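Local structure of ORF34P2 (Lactococcus phage p2, 2WKD) at residues 25-30 and 47-52; 60-65 and 77-82. The protein binds single-stranded DNA, probably with nanomolar affinity and without sequence specificity. The protein carries 2 engineered substitutions. One frame throughout, in Å; residues are numbered along the deposited sequence.

Interaction 1 of 2, residues 25-30 and 47-52. Engineered in segment 47-52: Met50 (natural residue Leu).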
loop_
_atom_site.group_PDB
_atom_site.type_symbol
_atom_site.label_atom_id
_atom_site.label_comp_id
_atom_site.label_asym_id
_atom_site.label_seq_id
_atom_site.Cartn_x
_atom_site.Cartn_y
_atom_site.Cartn_z
ATOM N N LYS A 25 -20.690 1.328 -13.337
ATOM C CA LYS A 25 -19.790 1.509 -12.203
ATOM C C LYS A 25 -18.720 2.497 -12.549
ATOM O O LYS A 25 -18.197 2.490 -13.677
ATOM C CB LYS A 25 -19.117 0.200 -11.779
ATOM C CG LYS A 25 -20.061 -0.890 -11.296
ATOM C CD LYS A 25 -20.838 -0.454 -10.066
ATOM C CE LYS A 25 -21.618 -1.616 -9.474
ATOM N NZ LYS A 25 -22.267 -1.200 -8.200
ATOM N N LYS A 26 -18.399 3.342 -11.572
ATOM C CA LYS A 26 -17.196 4.143 -11.612
ATOM C C LYS A 26 -16.004 3.265 -11.261
ATOM O O LYS A 26 -16.077 2.433 -10.338
ATOM C CB LYS A 26 -17.287 5.321 -10.641
ATOM C CG LYS A 26 -18.167 6.469 -11.099
ATOM C CD LYS A 26 -18.002 7.653 -10.151
ATOM C CE LYS A 26 -18.952 8.789 -10.522
ATOM N NZ LYS A 26 -20.397 8.413 -10.451
ATOM N N ILE A 27 -14.920 3.424 -12.010
ATOM C CA ILE A 27 -13.646 2.781 -11.677
ATOM C C ILE A 27 -12.584 3.870 -11.552
ATOM O O ILE A 27 -12.393 4.665 -12.484
ATOM C CB ILE A 27 -13.185 1.763 -12.747
ATOM C CG1 ILE A 27 -14.214 0.648 -12.924
ATOM C CG2 ILE A 27 -11.815 1.174 -12.377
ATOM C CD1 ILE A 27 -13.861 -0.342 -14.040
ATOM N N ILE A 28 -11.915 3.904 -10.397
ATOM C CA ILE A 28 -10.838 4.860 -10.151
ATOM C C ILE A 28 -9.482 4.172 -10.314
ATOM O O ILE A 28 -9.342 2.978 -10.030
ATOM C CB ILE A 28 -10.970 5.534 -8.748
ATOM C CG1 ILE A 28 -10.175 6.848 -8.701
ATOM C CG2 ILE A 28 -10.570 4.559 -7.621
ATOM C CD1 ILE A 28 -10.361 7.668 -7.430
ATOM N N SER A 29 -8.498 4.929 -10.787
ATOM C CA SER A 29 -7.133 4.441 -10.955
ATOM C C SER A 29 -6.226 5.335 -10.122
ATOM O O SER A 29 -6.157 6.543 -10.351
ATOM C CB SER A 29 -6.735 4.464 -12.441
ATOM O OG SER A 29 -5.399 3.997 -12.629
ATOM N N VAL A 30 -5.573 4.744 -9.124
ATOM C CA VAL A 30 -4.750 5.502 -8.155
ATOM C C VAL A 30 -3.302 4.984 -8.065
ATOM O O VAL A 30 -3.068 3.781 -8.234
ATOM C CB VAL A 30 -5.399 5.522 -6.731
ATOM C CG1 VAL A 30 -6.743 6.285 -6.757
ATOM C CG2 VAL A 30 -5.588 4.099 -6.168
ATOM N N SER A 47 -6.568 -0.091 -9.643
ATOM C CA SER A 47 -7.957 0.254 -9.933
ATOM C C SER A 47 -8.916 -0.331 -8.909
ATOM O O SER A 47 -8.689 -1.423 -8.382
ATOM C CB SER A 47 -8.333 -0.232 -11.330
ATOM O OG SER A 47 -7.346 0.179 -12.256
ATOM N N ALA A 48 -9.993 0.401 -8.638
ATOM C CA ALA A 48 -11.044 -0.050 -7.719
ATOM C C ALA A 48 -12.420 0.447 -8.171
ATOM O O ALA A 48 -12.549 1.572 -8.663
ATOM C CB ALA A 48 -10.756 0.441 -6.310
ATOM N N PHE A 49 -13.438 -0.392 -7.982
ATOM C CA PHE A 49 -14.819 -0.001 -8.235
ATOM C C PHE A 49 -15.327 0.868 -7.095
ATOM O O PHE A 49 -15.051 0.587 -5.925
ATOM C CB PHE A 49 -15.709 -1.237 -8.401
ATOM C CG PHE A 49 -15.498 -1.976 -9.705
ATOM C CD1 PHE A 49 -16.202 -1.609 -10.852
ATOM C CD2 PHE A 49 -14.607 -3.039 -9.784
ATOM C CE1 PHE A 49 -16.018 -2.295 -12.057
ATOM C CE2 PHE A 49 -14.418 -3.729 -10.995
ATOM C CZ PHE A 49 -15.125 -3.354 -12.127
HETATM N N MSE A 50 -16.049 1.929 -7.439
HETATM C CA MSE A 50 -16.617 2.860 -6.468
HETATM C C MSE A 50 -18.043 2.432 -6.148
HETATM O O MSE A 50 -18.759 1.959 -7.037
HETATM C CB MSE A 50 -16.675 4.289 -7.037
HETATM C CG MSE A 50 -15.358 4.855 -7.504
HETATM SE SE MSE A 50 -14.244 5.450 -5.997
HETATM C CE MSE A 50 -13.661 7.093 -6.777
ATOM N N PRO A 51 -18.470 2.613 -4.880
ATOM C CA PRO A 51 -19.883 2.440 -4.518
ATOM C C PRO A 51 -20.767 3.437 -5.282
ATOM O O PRO A 51 -20.286 4.491 -5.705
ATOM C CB PRO A 51 -19.932 2.741 -3.010
ATOM C CG PRO A 51 -18.566 3.179 -2.598
ATOM C CD PRO A 51 -17.598 2.874 -3.716
ATOM N N ASP A 52 -22.050 3.114 -5.433
ATOM C CA ASP A 52 -22.961 3.913 -6.267
ATOM C C ASP A 52 -23.107 5.362 -5.807
ATOM O O ASP A 52 -23.322 6.233 -6.626
ATOM C CB ASP A 52 -24.347 3.267 -6.357
ATOM C CG ASP A 52 -24.348 1.947 -7.134
ATOM O OD1 ASP A 52 -23.354 1.624 -7.826
ATOM O OD2 ASP A 52 -25.373 1.226 -7.048
HETATM O O HOH W 1 -19.585 -0.725 -6.799
HETATM O O HOH W 2 -19.934 3.536 -9.030
HETATM O O HOH W 3 -20.853 6.058 -8.427
#
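Lys25, Ile27, Phe49 and Asp52 all set their first gamma carbon beside the backbone N (CG, or CG1 in Ile27), anti to the carbonyl carbon. A bend at chi2 of Lys25 (-61°) then carries the otherwise extended chain past the Phe49 ring toward Asp52. There Lys25 NZ forms a salt bridge with Asp52 OD1 at 3.0 Å, reaching it from above the carboxylate plane. Water 1 links the same NZ to Met50 O.

Phe49 and Ile27 lie side by side and point the same way, on the face they share with Ser29 and Ser47. Ile27 CD1 meets Phe49 CE1 at 3.5 Å. Lys25 CB approaches the ring at its edge, 3.6 Å from Phe49 CD1, and the two side chains cross at about a right angle. Thr20 also touches Lys25 and Phe49.

Ile28 and Ala48 face the other way, into the interior. Met50 is an engineered selenomethionine, bent at chi2 (-77°) and chi3. Met50 CE, the methyl carbon, presses on Ile28 CD1 at 3.4 Å, tighter than usual contact. Nearer the backbone, its CG rests on Lys26 CB.

The backbones run antiparallel. Ile28 N donates to Ala48 O and Ala48 N to Ile28 O, both 3.0 Å and both in the carbonyl plane. The next bond, Met50 N to Lys26 O at 2.9 Å, has its donor 32° out of the Lys26 carbonyl plane. Water 2 bridges Lys26 N and Met50 O.

Strand 15-18 pairs with the far edge of strand 25-31, and strand 77-87 with that of strand 45-49. The contact is thus an antiparallel ladder inside the curved sheet, consistent with the OB fold to which this single-stranded DNA binding family is assigned.

Interaction 2 of 2, residues 60-65 and 77-82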
loop_
_atom_site.group_PDB
_atom_site.type_symbol
_atom_site.label_atom_id
_atom_site.label_comp_id
_atom_site.label_asym_id
_atom_site.label_seq_id
_atom_site.Cartn_x
_atom_site.Cartn_y
_atom_site.Cartn_z
ATOM N N VAL A 60 -12.158 10.445 -1.829
ATOM C CA VAL A 60 -12.389 9.113 -1.281
ATOM C C VAL A 60 -11.125 8.498 -0.706
ATOM O O VAL A 60 -10.007 8.839 -1.114
ATOM C CB VAL A 60 -12.947 8.130 -2.346
ATOM C CG1 VAL A 60 -14.351 8.552 -2.790
ATOM C CG2 VAL A 60 -11.983 8.016 -3.547
ATOM N N THR A 61 -11.319 7.585 0.238
ATOM C CA THR A 61 -10.248 6.738 0.720
ATOM C C THR A 61 -10.490 5.311 0.219
ATOM O O THR A 61 -11.503 4.696 0.540
ATOM C CB THR A 61 -10.137 6.810 2.256
ATOM O OG1 THR A 61 -9.713 8.126 2.613
ATOM C CG2 THR A 61 -9.112 5.844 2.787
ATOM N N VAL A 62 -9.568 4.809 -0.593
ATOM C CA VAL A 62 -9.614 3.415 -1.043
ATOM C C VAL A 62 -8.573 2.566 -0.308
ATOM O O VAL A 62 -7.364 2.847 -0.370
ATOM C CB VAL A 62 -9.415 3.309 -2.549
ATOM C CG1 VAL A 62 -9.548 1.849 -2.985
ATOM C CG2 VAL A 62 -10.444 4.194 -3.276
ATOM N N SER A 63 -9.057 1.530 0.389
ATOM C CA SER A 63 -8.212 0.694 1.224
ATOM C C SER A 63 -8.480 -0.799 1.025
ATOM O O SER A 63 -9.607 -1.260 1.157
ATOM C CB SER A 63 -8.394 1.063 2.697
ATOM O OG SER A 63 -7.429 0.422 3.518
ATOM N N GLY A 64 -7.425 -1.549 0.725
ATOM C CA GLY A 64 -7.516 -3.003 0.710
ATOM C C GLY A 64 -6.308 -3.656 0.091
ATOM O O GLY A 64 -5.369 -2.978 -0.323
ATOM N N ARG A 65 -6.338 -4.984 0.028
ATOM C CA ARG A 65 -5.306 -5.754 -0.656
ATOM C C ARG A 65 -5.286 -5.336 -2.116
ATOM O O ARG A 65 -6.305 -4.859 -2.642
ATOM C CB ARG A 65 -5.590 -7.247 -0.509
ATOM C CG ARG A 65 -5.741 -7.687 0.969
ATOM C CD ARG A 65 -6.624 -8.913 1.144
ATOM N NE ARG A 65 -6.118 -10.048 0.381
ATOM C CZ ARG A 65 -6.777 -11.186 0.188
ATOM N NH1 ARG A 65 -7.989 -11.362 0.701
ATOM N NH2 ARG A 65 -6.222 -12.155 -0.530
ATOM N N TYR A 77 -2.901 -3.827 -11.770
ATOM C CA TYR A 77 -3.083 -3.885 -10.314
ATOM C C TYR A 77 -4.522 -3.591 -9.928
ATOM O O TYR A 77 -5.034 -2.515 -10.224
ATOM C CB TYR A 77 -2.133 -2.901 -9.622
ATOM C CG TYR A 77 -0.676 -3.142 -9.948
ATOM C CD1 TYR A 77 -0.065 -2.491 -11.028
ATOM C CD2 TYR A 77 0.087 -4.042 -9.200
ATOM C CE1 TYR A 77 1.273 -2.721 -11.345
ATOM C CE2 TYR A 77 1.432 -4.279 -9.510
ATOM C CZ TYR A 77 2.012 -3.614 -10.580
ATOM O OH TYR A 77 3.323 -3.831 -10.884
ATOM N N ASN A 78 -5.178 -4.545 -9.269
ATOM C CA ASN A 78 -6.561 -4.341 -8.829
ATOM C C ASN A 78 -6.738 -4.516 -7.328
ATOM O O ASN A 78 -6.171 -5.438 -6.749
ATOM C CB ASN A 78 -7.509 -5.288 -9.573
ATOM C CG ASN A 78 -7.514 -5.051 -11.085
ATOM O OD1 ASN A 78 -7.905 -3.982 -11.563
ATOM N ND2 ASN A 78 -7.080 -6.056 -11.840
ATOM N N PHE A 79 -7.521 -3.633 -6.706
ATOM C CA PHE A 79 -7.880 -3.773 -5.294
ATOM C C PHE A 79 -8.787 -4.983 -5.133
ATOM O O PHE A 79 -9.601 -5.253 -6.006
ATOM C CB PHE A 79 -8.560 -2.500 -4.761
ATOM C CG PHE A 79 -7.591 -1.394 -4.409
ATOM C CD1 PHE A 79 -7.057 -0.569 -5.403
ATOM C CD2 PHE A 79 -7.202 -1.191 -3.085
ATOM C CE1 PHE A 79 -6.153 0.436 -5.090
ATOM C CE2 PHE A 79 -6.296 -0.191 -2.761
ATOM C CZ PHE A 79 -5.778 0.639 -3.770
ATOM N N VAL A 80 -8.641 -5.708 -4.022
ATOM C CA VAL A 80 -9.465 -6.886 -3.726
ATOM C C VAL A 80 -10.305 -6.606 -2.484
ATOM O O VAL A 80 -9.751 -6.237 -1.444
ATOM C CB VAL A 80 -8.590 -8.160 -3.479
ATOM C CG1 VAL A 80 -9.466 -9.387 -3.217
ATOM C CG2 VAL A 80 -7.637 -8.407 -4.646
ATOM N N PHE A 81 -11.623 -6.794 -2.591
ATOM C CA PHE A 81 -12.589 -6.401 -1.547
ATOM C C PHE A 81 -12.282 -5.016 -0.918
ATOM O O PHE A 81 -12.237 -4.910 0.312
ATOM C CB PHE A 81 -12.650 -7.441 -0.404
ATOM C CG PHE A 81 -13.151 -8.814 -0.805
ATOM C CD1 PHE A 81 -12.296 -9.924 -0.737
ATOM C CD2 PHE A 81 -14.479 -9.014 -1.190
ATOM C CE1 PHE A 81 -12.744 -11.207 -1.077
ATOM C CE2 PHE A 81 -14.939 -10.295 -1.539
ATOM C CZ PHE A 81 -14.068 -11.392 -1.479
ATOM N N PRO A 82 -12.064 -3.959 -1.737
ATOM C CA PRO A 82 -11.696 -2.683 -1.101
ATOM C C PRO A 82 -12.802 -2.090 -0.233
ATOM O O PRO A 82 -13.984 -2.334 -0.483
ATOM C CB PRO A 82 -11.431 -1.756 -2.292
ATOM C CG PRO A 82 -12.253 -2.327 -3.401
ATOM C CD PRO A 82 -12.175 -3.820 -3.202
HETATM O O HOH W 4 -8.647 -5.928 1.066
#
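Val62 is the first residue of 60-65 to touch the other segment. Its CG1 is anti to the backbone N (chi1 -177°). This puts the methyl over the centre of the Phe79 ring. Val62 CG1 lies 3.8 Å from the centroid of the Phe79 ring and 10° off the normal. It is a CH-pi contact to one face. Val62 CG1 also lies 4.1 Å from Pro82 CB.

Ser63 turns its side chain away, and its OG bonds to Thr5 OG1. Its carbonyl stays in the contact, with Ser63 O 3.4 Å from Pro82 CA in a CA-H...O contact.

Gly64 stands at the corner of the chain. Its N lies at the edge of the Phe79 ring, in plane. A CB on Gly64 would sit only 3.2 Å from Pro82 CA, so the two backbones are close here.

Arg65 O accepts a hydrogen bond from Val80 N at 2.8 Å, with the donor 40° above the carbonyl plane. Water 4 joins Arg65 N to Val80 O. The arginine NE reaches Glu34 of the second subunit in a salt bridge.

The two segments are parts of the hairpin of strands 59-68 and 77-87, and both bend at this point. Strand 2-9 flanks strand 59-68 on its other side. Ala48 of strand 45-49 packs against both Val62 and Phe79.

From the N terminus, strands 2-9 and 15-18 come before either contact. Interaction 1 closes first, bringing 47-52 back to 25-30 across 16 residues. The chain then runs through Ile54 and Met56 into strand 59-68. Interaction 2 closes the second loop, a hairpin with 11 residues between its segments. The loops follow in series and neither nests nor crosses. They meet in space because strands 45-49 and 77-87 are parallel neighbours. Ser47 N to Tyr77 O (2.9 Å) and Ser47 O to Phe79 N (3.0 Å) are probable hydrogen bonds. Met50 CE also packs on Val60 CG2. Together they tie four central strands of one sheet.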